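Local coordinates for protein AvtR (Acidianus filamentous virus 6, PDB 4HV0) that probably binds DNA through its ribbon-helix-helix fold and regulates transcription in a lipothrixvirus of hyperthermophilic archaea, at residues A[4-9]-A[87-92]; A[22-27]-A[63-68]. All blocks are in the same frame, centred on the assembly; numbering follows the deposited sequence.

Contact 1: residues A[4-9]-A[87-92]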
# COMPACT_ATOMS: atom_id res chain seq x y z
N THR A 4 -2.99 4.99 4.23
CA THR A 4 -3.68 4.45 5.41
C THR A 4 -4.43 3.19 5.08
O THR A 4 -5.27 3.19 4.20
CB THR A 4 -4.67 5.44 6.00
OG1 THR A 4 -4.06 6.73 6.09
CG2 THR A 4 -5.07 4.95 7.36
N VAL A 5 -4.13 2.10 5.79
CA VAL A 5 -4.80 0.82 5.54
C VAL A 5 -5.46 0.21 6.77
O VAL A 5 -5.04 0.43 7.88
CB VAL A 5 -3.81 -0.17 4.87
CG1 VAL A 5 -3.32 0.41 3.55
CG2 VAL A 5 -2.58 -0.47 5.75
N GLU A 6 -6.46 -0.64 6.54
CA GLU A 6 -7.07 -1.46 7.57
C GLU A 6 -6.10 -2.53 8.09
O GLU A 6 -5.16 -2.93 7.40
CB GLU A 6 -8.19 -2.26 6.96
CG GLU A 6 -9.43 -1.55 6.52
CD GLU A 6 -10.33 -2.52 5.73
OE1 GLU A 6 -10.22 -3.74 5.96
OE2 GLU A 6 -11.14 -2.05 4.90
N GLU A 7 -6.38 -3.07 9.26
CA GLU A 7 -5.49 -4.04 9.91
C GLU A 7 -5.30 -5.33 9.08
O GLU A 7 -4.18 -5.81 8.92
CB GLU A 7 -6.05 -4.37 11.29
CG GLU A 7 -5.16 -5.23 12.16
CD GLU A 7 -5.65 -5.27 13.59
OE1 GLU A 7 -6.82 -4.91 13.83
OE2 GLU A 7 -4.85 -5.66 14.47
N GLU A 8 -6.38 -5.88 8.56
CA GLU A 8 -6.27 -7.07 7.72
C GLU A 8 -5.27 -6.87 6.55
O GLU A 8 -4.43 -7.75 6.26
CB GLU A 8 -7.63 -7.49 7.20
CG GLU A 8 -7.59 -8.82 6.47
CD GLU A 8 -8.97 -9.33 6.08
OE1 GLU A 8 -9.97 -8.60 6.26
OE2 GLU A 8 -9.03 -10.48 5.57
N VAL A 9 -5.34 -5.71 5.91
CA VAL A 9 -4.44 -5.41 4.82
C VAL A 9 -3.00 -5.31 5.32
O VAL A 9 -2.06 -5.83 4.68
CB VAL A 9 -4.86 -4.12 4.07
CG1 VAL A 9 -3.78 -3.69 3.09
CG2 VAL A 9 -6.16 -4.34 3.33
N THR A 87 -10.03 3.62 -3.40
CA THR A 87 -9.02 4.01 -2.48
C THR A 87 -7.93 2.95 -2.68
O THR A 87 -8.13 1.87 -3.25
CB THR A 87 -9.49 3.94 -1.01
OG1 THR A 87 -10.01 2.64 -0.78
CG2 THR A 87 -10.53 4.93 -0.64
N LEU A 88 -6.74 3.28 -2.20
CA LEU A 88 -5.67 2.36 -2.26
C LEU A 88 -5.99 1.16 -1.36
O LEU A 88 -5.69 -0.01 -1.72
CB LEU A 88 -4.40 3.03 -1.81
CG LEU A 88 -3.19 2.11 -1.86
CD1 LEU A 88 -3.09 1.33 -3.13
CD2 LEU A 88 -2.03 3.05 -1.69
N ASN A 89 -6.57 1.44 -0.20
CA ASN A 89 -6.85 0.37 0.78
C ASN A 89 -7.79 -0.63 0.17
O ASN A 89 -7.59 -1.81 0.30
CB ASN A 89 -7.49 0.89 2.07
CG ASN A 89 -7.88 -0.24 3.06
OD1 ASN A 89 -7.03 -0.79 3.75
ND2 ASN A 89 -9.13 -0.58 3.12
N ARG A 90 -8.86 -0.15 -0.46
CA ARG A 90 -9.81 -1.06 -1.03
C ARG A 90 -9.17 -1.85 -2.21
O ARG A 90 -9.44 -3.03 -2.36
CB ARG A 90 -11.04 -0.34 -1.52
CG ARG A 90 -12.17 -1.29 -1.94
CD ARG A 90 -13.31 -0.46 -2.47
NE ARG A 90 -13.50 -0.74 -3.90
CZ ARG A 90 -13.81 0.15 -4.84
NH1 ARG A 90 -13.98 1.41 -4.55
NH2 ARG A 90 -13.94 -0.25 -6.07
N PHE A 91 -8.31 -1.20 -3.00
CA PHE A 91 -7.62 -1.87 -4.07
C PHE A 91 -6.75 -3.01 -3.52
O PHE A 91 -6.87 -4.13 -3.96
CB PHE A 91 -6.79 -0.82 -4.82
CG PHE A 91 -5.85 -1.36 -5.83
CD1 PHE A 91 -6.26 -1.54 -7.13
CD2 PHE A 91 -4.53 -1.57 -5.51
CE1 PHE A 91 -5.36 -2.00 -8.08
CE2 PHE A 91 -3.62 -2.01 -6.45
CZ PHE A 91 -4.04 -2.23 -7.73
N LEU A 92 -5.93 -2.73 -2.52
CA LEU A 92 -5.13 -3.78 -1.88
C LEU A 92 -6.00 -4.86 -1.23
O LEU A 92 -5.66 -6.03 -1.28
CB LEU A 92 -4.21 -3.19 -0.81
CG LEU A 92 -3.16 -2.21 -1.28
CD1 LEU A 92 -2.62 -1.45 -0.09
CD2 LEU A 92 -2.05 -2.97 -1.99
O HOH W 1 -6.48 3.91 1.24
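The side-chain amide of Asn-89, on helix 88-97, holds Glu-6 by two hydrogen bonds, where strand 3-6 of the ribbon-helix-helix fold passes into helix 7-19. Asn-89 OD1 accepts from Glu-6 N at 2.9 Å, and the bond is nearly straight (166°). The donor lies above the plane of the amide carbonyl. Asn-89 ND2 donates to Glu-6 OE2 at 3.1 Å, a more bent bond. OE2 is close to the amide plane, yet it is approached from above the carboxylate plane; the two flat groups are turned 48° apart. OE2 also forms a salt bridge with Lys-93, one turn beyond Asn-89. This second partner would favour the charged carboxylate.

A water bridges the two backbones. It accepts from Asn-89 N at 2.9 Å and donates to Thr-4 O at 3.3 Å. Thr-87 is the N-cap of helix 88-97, its OG1 accepting from Arg-90 N.

Apolar groups lie beside the polar pair. Val-9 CG2 approaches Asn-89 OD1 to 3.7 Å. Leu-92 brings CD1 to Val-5 CG1 at 4.1 Å. The side chains of Leu-92 and Val-9 cross at about a right angle, with Leu-92 CB 4.0 Å from Val-9 CG1.

Contact 2: residues A[22-27]-A[63-68]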
# COMPACT_ATOMS: atom_id res chain seq x y z
N THR A 22 12.23 -7.86 3.19
CA THR A 22 12.02 -6.43 2.91
C THR A 22 11.04 -5.80 3.87
O THR A 22 10.41 -6.48 4.67
CB THR A 22 11.45 -6.22 1.50
OG1 THR A 22 10.50 -7.27 1.24
CG2 THR A 22 12.56 -6.20 0.43
N SER A 23 10.89 -4.49 3.75
CA SER A 23 9.91 -3.75 4.54
C SER A 23 8.49 -3.78 3.94
O SER A 23 8.30 -4.21 2.81
CB SER A 23 10.39 -2.33 4.68
OG SER A 23 10.49 -1.75 3.40
N VAL A 24 7.51 -3.31 4.72
CA VAL A 24 6.14 -3.17 4.25
C VAL A 24 6.03 -2.11 3.13
O VAL A 24 5.32 -2.34 2.15
CB VAL A 24 5.18 -2.89 5.44
CG1 VAL A 24 3.78 -2.49 4.98
CG2 VAL A 24 5.06 -4.15 6.28
N PRO A 25 6.76 -0.99 3.24
CA PRO A 25 6.77 -0.07 2.10
C PRO A 25 7.38 -0.62 0.80
O PRO A 25 6.99 -0.20 -0.29
CB PRO A 25 7.60 1.11 2.60
CG PRO A 25 7.39 1.10 4.07
CD PRO A 25 7.36 -0.36 4.42
N ALA A 26 8.35 -1.51 0.91
CA ALA A 26 8.93 -2.13 -0.29
C ALA A 26 7.86 -2.97 -1.00
O ALA A 26 7.75 -2.98 -2.23
CB ALA A 26 10.15 -2.99 0.06
N VAL A 27 7.07 -3.67 -0.21
CA VAL A 27 6.00 -4.50 -0.75
C VAL A 27 4.94 -3.60 -1.46
O VAL A 27 4.56 -3.85 -2.61
CB VAL A 27 5.45 -5.39 0.40
CG1 VAL A 27 4.22 -6.19 0.01
CG2 VAL A 27 6.53 -6.32 0.90
N TYR A 63 -3.54 1.50 10.05
CA TYR A 63 -2.09 1.73 10.00
C TYR A 63 -1.75 2.83 9.02
O TYR A 63 -2.27 2.88 7.93
CB TYR A 63 -1.37 0.44 9.67
CG TYR A 63 -1.46 -0.59 10.79
CD1 TYR A 63 -0.40 -0.81 11.67
CD2 TYR A 63 -2.62 -1.34 10.96
CE1 TYR A 63 -0.50 -1.75 12.68
CE2 TYR A 63 -2.73 -2.29 11.96
CZ TYR A 63 -1.67 -2.49 12.82
OH TYR A 63 -1.79 -3.44 13.82
N ARG A 64 -0.88 3.74 9.43
CA ARG A 64 -0.37 4.81 8.58
C ARG A 64 1.01 4.38 8.06
O ARG A 64 1.92 4.17 8.84
CB ARG A 64 -0.24 6.11 9.37
CG ARG A 64 -1.55 6.75 9.76
CD ARG A 64 -1.45 8.27 9.77
NE ARG A 64 -2.74 8.89 10.05
CZ ARG A 64 -3.76 8.96 9.18
NH1 ARG A 64 -3.67 8.45 7.96
NH2 ARG A 64 -4.89 9.56 9.55
N ILE A 65 1.16 4.24 6.75
CA ILE A 65 2.40 3.73 6.16
C ILE A 65 3.13 4.81 5.37
O ILE A 65 2.56 5.43 4.47
CB ILE A 65 2.14 2.54 5.23
CG1 ILE A 65 1.62 1.34 6.00
CG2 ILE A 65 3.43 2.11 4.55
CD1 ILE A 65 1.15 0.21 5.10
N ASN A 66 4.41 5.00 5.69
CA ASN A 66 5.25 5.96 4.99
C ASN A 66 5.73 5.40 3.66
O ASN A 66 6.88 5.01 3.49
CB ASN A 66 6.45 6.40 5.85
CG ASN A 66 6.36 7.86 6.28
OD1 ASN A 66 5.41 8.56 5.94
ND2 ASN A 66 7.35 8.32 7.02
N CYS A 67 4.81 5.33 2.71
CA CYS A 67 5.18 4.96 1.37
C CYS A 67 5.60 6.24 0.69
O CYS A 67 4.82 7.19 0.63
CB CYS A 67 4.02 4.31 0.64
SG CYS A 67 4.62 3.52 -0.85
N LYS A 68 6.86 6.26 0.24
CA LYS A 68 7.43 7.36 -0.54
C LYS A 68 7.84 6.83 -1.92
O LYS A 68 8.64 5.91 -2.00
CB LYS A 68 8.67 7.92 0.16
CG LYS A 68 8.43 8.46 1.55
CD LYS A 68 9.58 9.33 2.03
CE LYS A 68 9.33 9.85 3.43
NZ LYS A 68 10.49 10.63 3.94
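Val-24 and Pro-25, in the first turn of helix 24-36, rest on Ile-65 at the end of strand 60-65. The contact between the segments is mainly apolar. Val-24 CG1, set anti to the backbone N (chi1 170°), is the branch that meets Ile-65 CD1 at 3.8 Å, and the two side chains cross at about a right angle. The other branch of Ile-65 serves the proline: Pro-25 CG lies 4.1 Å from Ile-65 CG2. Ile-65 therefore meets two successive helix residues, one with each methyl.

The remaining contacts between the segments pair a side chain with a backbone oxygen. Pro-25 CG is also 4.0 Å from Asn-66 O, so the same ring atom meets both residues. Cys-67 SG lies 4.4 Å from Pro-25 O, a looser approach.

Each segment also has local hydrogen bonds. Ser-23 is the N-cap of helix 24-36, and its OG accepts from Ala-26 N at 3.3 Å. Pro-25 lacks a backbone N-H, which costs no helix bond in this first turn. On the other side, Asn-66 is the centre of an inverse gamma turn, closed by a weak bond from Cys-67 N to Ile-65 O at 2.9 Å.

Other apolar groups continue the packing. Val-24 also touches Leu-13 and Ala-17 of helix 7-19, and Ile-65 touches Val-5 and Ile-28. Strand 3-6 and helices 7-19 and 24-36 form the ribbon-helix-helix unit; strand 60-65 of the same chain pairs antiparallel with strand 3-6, and the start of the second helix packs on its end.

In the fold
From the N terminus the chain runs through strand 3-6 into helix 7-19, then turns into helix 24-36. Strands 54-57 and 60-65 follow. Contact 2 closes the inner loop when residues 63-68 return to the start of helix 24-36. The chain goes on through helix 71-84, and contact 1 closes the outer loop when 87-92 come back to 4-9. The inner loop lies wholly within the outer one. The two contacts sit on opposite sides of the chain's centre but share one sheet. A probable hydrogen bond between Val-5 O and Tyr-63 N joins them directly. Together they tie helix 24-36 to strand 60-65 and helix 88-97 to strand 3-6 and the start of helix 7-19.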